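Local coordinates for protein Polyphosphate:AMP phosphotransferase (Meiothermus ruber H328, PDB 5O6M) that transfers phosphate from inorganic polyphosphate to nucleotides, converting AMP to ADP and ADP to ATP, and also accepts other nucleoside mono- and diphosphates, at residues D127-R132 against E208-A213; R147-F152 against R215-E220. The protein carries 1 engineered substitution. All coordinates share one frame; numbering follows the deposited sequence.

Contact 1: residues D127-R132 against E208-A213; sequences DVLVVR and EAYEAA. With ATP (adenosine-5'-triphosphate), chain X; PO4 (phosphate ion), chain Z.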
loop_
_atom_site.group_PDB
_atom_site.type_symbol
_atom_site.label_atom_id
_atom_site.label_comp_id
_atom_site.label_asym_id
_atom_site.label_seq_id
_atom_site.Cartn_x
_atom_site.Cartn_y
_atom_site.Cartn_z
ATOM N N ASP D 127 -13.567 10.315 12.649
ATOM C CA ASP D 127 -12.841 10.141 13.901
ATOM C C ASP D 127 -13.104 11.257 14.907
ATOM O O ASP D 127 -12.505 11.245 15.989
ATOM C CB ASP D 127 -11.341 10.013 13.627
ATOM C CG ASP D 127 -10.980 8.684 12.985
ATOM O OD1 ASP D 127 -11.088 7.644 13.672
ATOM O OD2 ASP D 127 -10.593 8.669 11.797
ATOM N N VAL D 128 -13.973 12.216 14.581
ATOM C CA VAL D 128 -14.503 13.150 15.568
ATOM C C VAL D 128 -16.020 13.185 15.428
ATOM O O VAL D 128 -16.680 14.118 15.901
ATOM C CB VAL D 128 -13.904 14.557 15.411
ATOM C CG1 VAL D 128 -12.408 14.534 15.696
ATOM C CG2 VAL D 128 -14.218 15.123 14.034
ATOM N N LEU D 129 -16.584 12.169 14.776
ATOM C CA LEU D 129 -18.032 12.068 14.623
ATOM C C LEU D 129 -18.540 10.816 15.325
ATOM O O LEU D 129 -18.835 10.850 16.524
ATOM C CB LEU D 129 -18.423 12.056 13.143
ATOM C CG LEU D 129 -18.172 13.348 12.363
ATOM C CD1 LEU D 129 -18.358 13.113 10.874
ATOM C CD2 LEU D 129 -19.105 14.451 12.850
ATOM N N VAL D 130 -18.642 9.705 14.594
ATOM C CA VAL D 130 -19.045 8.452 15.225
ATOM C C VAL D 130 -18.116 8.122 16.390
ATOM O O VAL D 130 -18.546 7.565 17.405
ATOM C CB VAL D 130 -19.098 7.312 14.190
ATOM C CG1 VAL D 130 -17.728 7.090 13.560
ATOM C CG2 VAL D 130 -19.606 6.035 14.840
ATOM N N VAL D 131 -16.828 8.455 16.259
ATOM C CA VAL D 131 -15.884 8.207 17.346
ATOM C C VAL D 131 -16.262 9.027 18.573
ATOM O O VAL D 131 -16.152 8.558 19.712
ATOM C CB VAL D 131 -14.446 8.507 16.883
ATOM C CG1 VAL D 131 -13.510 8.627 18.086
ATOM C CG2 VAL D 131 -13.960 7.432 15.927
ATOM N N ARG D 132 -16.706 10.268 18.362
ATOM C CA ARG D 132 -17.141 11.112 19.469
ATOM C C ARG D 132 -18.518 10.701 19.987
ATOM O O ARG D 132 -18.717 10.559 21.198
ATOM C CB ARG D 132 -17.143 12.576 19.034
ATOM C CG ARG D 132 -18.162 13.449 19.753
ATOM C CD ARG D 132 -17.925 14.917 19.442
ATOM N NE ARG D 132 -19.061 15.757 19.814
ATOM C CZ ARG D 132 -18.975 17.059 20.071
ATOM N NH1 ARG D 132 -17.800 17.673 20.015
ATOM N NH2 ARG D 132 -20.063 17.746 20.393
ATOM N N GLU D 208 -24.827 17.610 16.829
ATOM C CA GLU D 208 -23.900 18.401 17.631
ATOM C C GLU D 208 -22.459 18.161 17.201
ATOM O O GLU D 208 -21.668 19.105 17.094
ATOM C CB GLU D 208 -24.090 18.076 19.112
ATOM C CG GLU D 208 -25.435 18.516 19.661
ATOM C CD GLU D 208 -25.744 17.920 21.018
ATOM O OE1 GLU D 208 -24.902 17.162 21.545
ATOM O OE2 GLU D 208 -26.836 18.203 21.556
ATOM N N ALA D 209 -22.099 16.899 16.954
ATOM C CA ALA D 209 -20.740 16.594 16.520
ATOM C C ALA D 209 -20.434 17.256 15.181
ATOM O O ALA D 209 -19.330 17.777 14.977
ATOM C CB ALA D 209 -20.540 15.082 16.434
ATOM N N TYR D 210 -21.397 17.249 14.257
ATOM C CA TYR D 210 -21.165 17.889 12.968
ATOM C C TYR D 210 -20.957 19.390 13.125
ATOM O O TYR D 210 -20.061 19.967 12.499
ATOM C CB TYR D 210 -22.316 17.593 12.008
ATOM C CG TYR D 210 -22.078 16.375 11.144
ATOM C CD1 TYR D 210 -21.098 16.382 10.159
ATOM C CD2 TYR D 210 -22.839 15.222 11.300
ATOM C CE1 TYR D 210 -20.874 15.273 9.358
ATOM C CE2 TYR D 210 -22.625 14.107 10.504
ATOM C CZ TYR D 210 -21.641 14.141 9.534
ATOM O OH TYR D 210 -21.421 13.039 8.739
ATOM N N GLU D 211 -21.770 20.044 13.957
ATOM C CA GLU D 211 -21.578 21.473 14.175
ATOM C C GLU D 211 -20.214 21.748 14.799
ATOM O O GLU D 211 -19.523 22.697 14.409
ATOM C CB GLU D 211 -22.702 22.039 15.042
ATOM C CG GLU D 211 -22.582 23.542 15.272
ATOM C CD GLU D 211 -23.763 24.126 16.024
ATOM O OE1 GLU D 211 -23.684 24.250 17.264
ATOM O OE2 GLU D 211 -24.774 24.457 15.366
ATOM N N ALA D 212 -19.816 20.935 15.778
ATOM C CA ALA D 212 -18.503 21.106 16.391
ATOM C C ALA D 212 -17.398 20.891 15.366
ATOM O O ALA D 212 -16.467 21.698 15.256
ATOM C CB ALA D 212 -18.346 20.144 17.569
ATOM N N ALA D 213 -17.478 19.793 14.611
ATOM C CA ALA D 213 -16.465 19.507 13.601
ATOM C C ALA D 213 -16.396 20.618 12.562
ATOM O O ALA D 213 -15.310 21.095 12.214
ATOM C CB ALA D 213 -16.755 18.163 12.935
HETATM P PG ATP X . -22.290 3.988 3.904
HETATM O O1G ATP X . -21.101 4.897 3.753
HETATM O O2G ATP X . -23.268 4.466 4.975
HETATM O O3G ATP X . -23.058 3.790 2.589
HETATM P PB ATP X . -21.646 1.140 3.680
HETATM O O1B ATP X . -22.609 0.142 4.196
HETATM O O2B ATP X . -21.677 1.392 2.171
HETATM O O3B ATP X . -21.812 2.551 4.397
HETATM P PA ATP X . -18.907 1.416 4.779
HETATM O O1A ATP X . -18.221 2.333 3.846
HETATM O O2A ATP X . -18.039 0.257 5.263
HETATM O O3A ATP X . -20.154 0.737 4.057
HETATM O "O5'" ATP X . -19.350 2.210 6.147
HETATM C "C5'" ATP X . -19.660 1.466 7.344
HETATM C "C4'" ATP X . -19.559 2.310 8.593
HETATM O "O4'" ATP X . -18.188 2.667 8.878
HETATM C "C3'" ATP X . -20.355 3.624 8.612
HETATM O "O3'" ATP X . -21.442 3.507 9.523
HETATM C "C2'" ATP X . -19.336 4.664 9.114
HETATM O "O2'" ATP X . -19.871 5.556 10.085
HETATM C "C1'" ATP X . -18.291 3.762 9.758
HETATM N N9 ATP X . -16.982 4.373 9.961
HETATM C C8 ATP X . -16.242 5.102 9.069
HETATM N N7 ATP X . -15.150 5.622 9.577
HETATM C C5 ATP X . -15.169 5.199 10.897
HETATM C C6 ATP X . -14.296 5.425 11.980
HETATM N N6 ATP X . -13.215 6.205 11.915
HETATM N N1 ATP X . -14.601 4.845 13.162
HETATM C C2 ATP X . -15.712 4.109 13.250
HETATM N N3 ATP X . -16.617 3.841 12.306
HETATM C C4 ATP X . -16.286 4.419 11.146
HETATM P P PO4 Z . -18.906 21.352 21.488
HETATM O O1 PO4 Z . -19.612 21.845 20.246
HETATM O O2 PO4 Z . -19.722 20.262 22.141
HETATM O O3 PO4 Z . -18.745 22.503 22.452
HETATM O O4 PO4 Z . -17.544 20.806 21.124
HETATM O O HOH W 1 -17.333 16.489 16.162
#
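Leu129 packs on Tyr210 at the tight, buried end of this contact. Leu129 CD2 sits over the centre of the Tyr210 ring, 3.8 Å from the centroid and 9° off the ring normal, a CH-pi contact. The other methyl, Leu129 CD1, lies nearer the hydroxyl end of the ring, with Tyr210 CE1 at 3.6 Å. Leu129 CD2 also touches Ala209 CB, and Val128 CG2 meets Ala213 CB at 4.1 Å. Phe167 packs against the Tyr210 ring, whose OH is hydrogen-bonded to Gln63.

No direct hydrogen bond joins the segments. One water spans them, donating to Val128 O and Ala209 O.

The solvent side is looser. Arg132 reaches it with a chain extended from CG to NE, and passes Ala209 and Ala212. Ala209 CA lies over one face of the guanidinium, toward its rim. At the edge, Arg132 NH2 binds O2 of a phosphate ion at 3.1 Å, and NH1 makes a weak bond to O4. The ion probably came from the crystallisation liquor.

Asp127 OD1 takes a weak hydrogen bond from adenine N6 of ATP, and Val130 CG1 touches C2. The turn that lines the ATP pocket thus rests on helix 203-217 through apolar packing and a water.

Contact 2: residues R147-F152 against R215-E220; sequences RHIREF and RETSTE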
loop_
_atom_site.group_PDB
_atom_site.type_symbol
_atom_site.label_atom_id
_atom_site.label_comp_id
_atom_site.label_asym_id
_atom_site.label_seq_id
_atom_site.Cartn_x
_atom_site.Cartn_y
_atom_site.Cartn_z
ATOM N N ARG D 147 -7.607 19.997 16.127
ATOM C CA ARG D 147 -6.329 20.619 15.809
ATOM C C ARG D 147 -5.568 19.807 14.769
ATOM O O ARG D 147 -5.114 20.349 13.755
ATOM C CB ARG D 147 -5.500 20.760 17.085
ATOM C CG ARG D 147 -4.038 21.043 16.834
ATOM C CD ARG D 147 -3.630 22.409 17.308
ATOM N NE ARG D 147 -2.200 22.438 17.592
ATOM C CZ ARG D 147 -1.483 23.551 17.698
ATOM N NH1 ARG D 147 -0.183 23.478 17.948
ATOM N NH2 ARG D 147 -2.064 24.735 17.536
ATOM N N HIS D 148 -5.435 18.498 15.003
ATOM C CA HIS D 148 -4.777 17.614 14.047
ATOM C C HIS D 148 -5.300 17.836 12.635
ATOM O O HIS D 148 -4.528 17.913 11.674
ATOM C CB HIS D 148 -4.996 16.154 14.448
ATOM C CG HIS D 148 -4.545 15.825 15.835
ATOM N ND1 HIS D 148 -4.925 14.669 16.481
ATOM C CD2 HIS D 148 -3.736 16.490 16.693
ATOM C CE1 HIS D 148 -4.374 14.639 17.682
ATOM N NE2 HIS D 148 -3.651 15.733 17.836
ATOM N N ILE D 149 -6.622 17.923 12.497
ATOM C CA ILE D 149 -7.241 17.982 11.177
ATOM C C ILE D 149 -6.978 19.325 10.510
ATOM O O ILE D 149 -6.633 19.386 9.323
ATOM C CB ILE D 149 -8.745 17.681 11.288
ATOM C CG1 ILE D 149 -8.948 16.222 11.703
ATOM C CG2 ILE D 149 -9.465 18.009 9.981
ATOM C CD1 ILE D 149 -10.394 15.827 11.906
ATOM N N ARG D 150 -7.140 20.422 11.253
ATOM C CA ARG D 150 -6.823 21.733 10.690
ATOM C C ARG D 150 -5.400 21.763 10.152
ATOM O O ARG D 150 -5.150 22.284 9.059
ATOM C CB ARG D 150 -7.015 22.832 11.737
ATOM C CG ARG D 150 -8.463 23.219 11.994
ATOM C CD ARG D 150 -8.537 24.498 12.822
ATOM N NE ARG D 150 -7.814 24.370 14.081
ATOM C CZ ARG D 150 -8.365 23.970 15.223
ATOM N NH1 ARG D 150 -9.655 23.657 15.270
ATOM N NH2 ARG D 150 -7.626 23.887 16.320
ATOM N N GLU D 151 -4.455 21.197 10.905
ATOM C CA GLU D 151 -3.053 21.234 10.513
ATOM C C GLU D 151 -2.763 20.238 9.401
ATOM O O GLU D 151 -1.947 20.512 8.515
ATOM C CB GLU D 151 -2.163 20.955 11.726
ATOM C CG GLU D 151 -2.276 22.005 12.820
ATOM C CD GLU D 151 -1.970 23.401 12.311
ATOM O OE1 GLU D 151 -2.590 24.370 12.800
ATOM O OE2 GLU D 151 -1.119 23.530 11.406
ATOM N N PHE D 152 -3.414 19.075 9.439
ATOM C CA PHE D 152 -3.281 18.124 8.345
ATOM C C PHE D 152 -3.768 18.731 7.037
ATOM O O PHE D 152 -3.085 18.653 6.009
ATOM C CB PHE D 152 -4.057 16.847 8.671
ATOM C CG PHE D 152 -4.111 15.862 7.542
ATOM C CD1 PHE D 152 -2.946 15.323 7.016
ATOM C CD2 PHE D 152 -5.328 15.455 7.021
ATOM C CE1 PHE D 152 -2.994 14.410 5.978
ATOM C CE2 PHE D 152 -5.383 14.539 5.983
ATOM C CZ PHE D 152 -4.215 14.018 5.461
ATOM N N ARG D 215 -17.496 23.812 12.728
ATOM C CA ARG D 215 -17.005 25.045 13.337
ATOM C C ARG D 215 -15.502 24.983 13.609
ATOM O O ARG D 215 -14.793 25.985 13.450
ATOM C CB ARG D 215 -17.794 25.337 14.614
ATOM C CG ARG D 215 -17.362 26.584 15.364
ATOM C CD ARG D 215 -18.083 26.708 16.704
ATOM N NE ARG D 215 -18.356 25.424 17.348
ATOM C CZ ARG D 215 -17.568 24.843 18.247
ATOM N NH1 ARG D 215 -17.917 23.677 18.774
ATOM N NH2 ARG D 215 -16.434 25.422 18.619
ATOM N N GLU D 216 -14.995 23.815 14.014
ATOM C CA GLU D 216 -13.592 23.710 14.410
ATOM C C GLU D 216 -12.646 23.638 13.218
ATOM O O GLU D 216 -11.480 24.030 13.341
ATOM C CB GLU D 216 -13.371 22.480 15.299
ATOM C CG GLU D 216 -13.869 22.619 16.732
ATOM C CD GLU D 216 -12.975 23.504 17.586
ATOM O OE1 GLU D 216 -11.792 23.690 17.223
ATOM O OE2 GLU D 216 -13.450 24.008 18.626
ATOM N N THR D 217 -13.104 23.139 12.068
ATOM C CA THR D 217 -12.193 22.803 10.982
ATOM C C THR D 217 -12.461 23.542 9.681
ATOM O O THR D 217 -11.779 23.269 8.686
ATOM C CB THR D 217 -12.216 21.293 10.712
ATOM O OG1 THR D 217 -13.522 20.904 10.269
ATOM C CG2 THR D 217 -11.859 20.521 11.978
ATOM N N SER D 218 -13.429 24.450 9.640
ATOM C CA SER D 218 -13.627 25.257 8.443
ATOM C C SER D 218 -12.615 26.396 8.434
ATOM O O SER D 218 -12.635 27.256 9.321
ATOM C CB SER D 218 -15.048 25.801 8.380
ATOM O OG SER D 218 -15.274 26.397 7.118
ATOM N N THR D 219 -11.723 26.394 7.449
ATOM C CA THR D 219 -10.662 27.383 7.352
ATOM C C THR D 219 -10.644 27.954 5.941
ATOM O O THR D 219 -11.364 27.500 5.052
ATOM C CB THR D 219 -9.294 26.784 7.693
ATOM O OG1 THR D 219 -8.987 25.744 6.761
ATOM C CG2 THR D 219 -9.308 26.204 9.097
ATOM N N GLU D 220 -9.801 28.966 5.742
ATOM C CA GLU D 220 -9.700 29.602 4.434
ATOM C C GLU D 220 -8.938 28.741 3.438
ATOM O O GLU D 220 -9.099 28.928 2.227
ATOM C CB GLU D 220 -9.028 30.973 4.556
ATOM C CG GLU D 220 -9.161 31.608 5.928
ATOM C CD GLU D 220 -8.260 30.950 6.953
ATOM O OE1 GLU D 220 -7.068 30.743 6.642
ATOM O OE2 GLU D 220 -8.750 30.615 8.055
HETATM O O HOH W 2 -9.286 23.388 19.016
#
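Arg150 and Glu216 carry the polar part of this contact. Arg150 NH1 makes two hydrogen bonds to the same residue. The straighter one runs from Arg150 NH1 to the backbone oxygen, Glu216 O, at 2.7 Å and 164°. That oxygen lies near the guanidinium plane. The other runs from Arg150 NH1 to Glu216 OE1 at 2.9 Å and is part of a salt bridge. It is more bent, and the guanidinium and carboxylate planes are 45° apart. The Arg150 chain bends at chi3 (-57°), which turns NE out of the extended line. A water accepts from Arg150 NH2 and donates to Glu216 OE1. Glu216 OE2 has a weak salt bridge to Arg215 NH2, so the three residues form a network. Arg215 NH1 also forms a salt bridge to a phosphate ion, probably from the crystallisation liquor. Thr217 OG1 is hydrogen-bonded to Ala213 O and Trp224 NE1. Arg147 and Glu151 form salt bridges with Glu151 and Arg147 of the second subunit.

Helix 203-217 ends here, and Ser218 is the first residue to leave helical geometry. The chain then runs towards strand 224-228, an outermost strand, within this chain, of the parallel sheet in this P-loop-type fold. Arg150 therefore holds a carbonyl in the last turn of that helix.

The apolar contacts are smaller. Ile149 CG2 meets Thr217 CG2 at 4.0 Å. Arg150 CG passes Thr217 CA at 3.9 Å, and Arg150 CD lies 4.2 Å from Thr219 CG2.

From the N terminus, the chain passes strand 117-121 and reaches 127-132, the first half of contact 1. It continues into helix 145-158, which holds 147-152 of contact 2. Strand 161-169 and helices 172-183 and 195-201 follow. Helix 203-217, with the first residues after it, then closes both loops. Contact 1 closes first, at 208-213, across 75 intervening residues. Contact 2 closes next, at 215-220, across 62. The segments alternate, so the contacts cross and do not nest. Their centres are about 13 Å apart. Together they tie one helix to the ATP-pocket segment 127-132 and to helix 145-158, which also faces the second subunit.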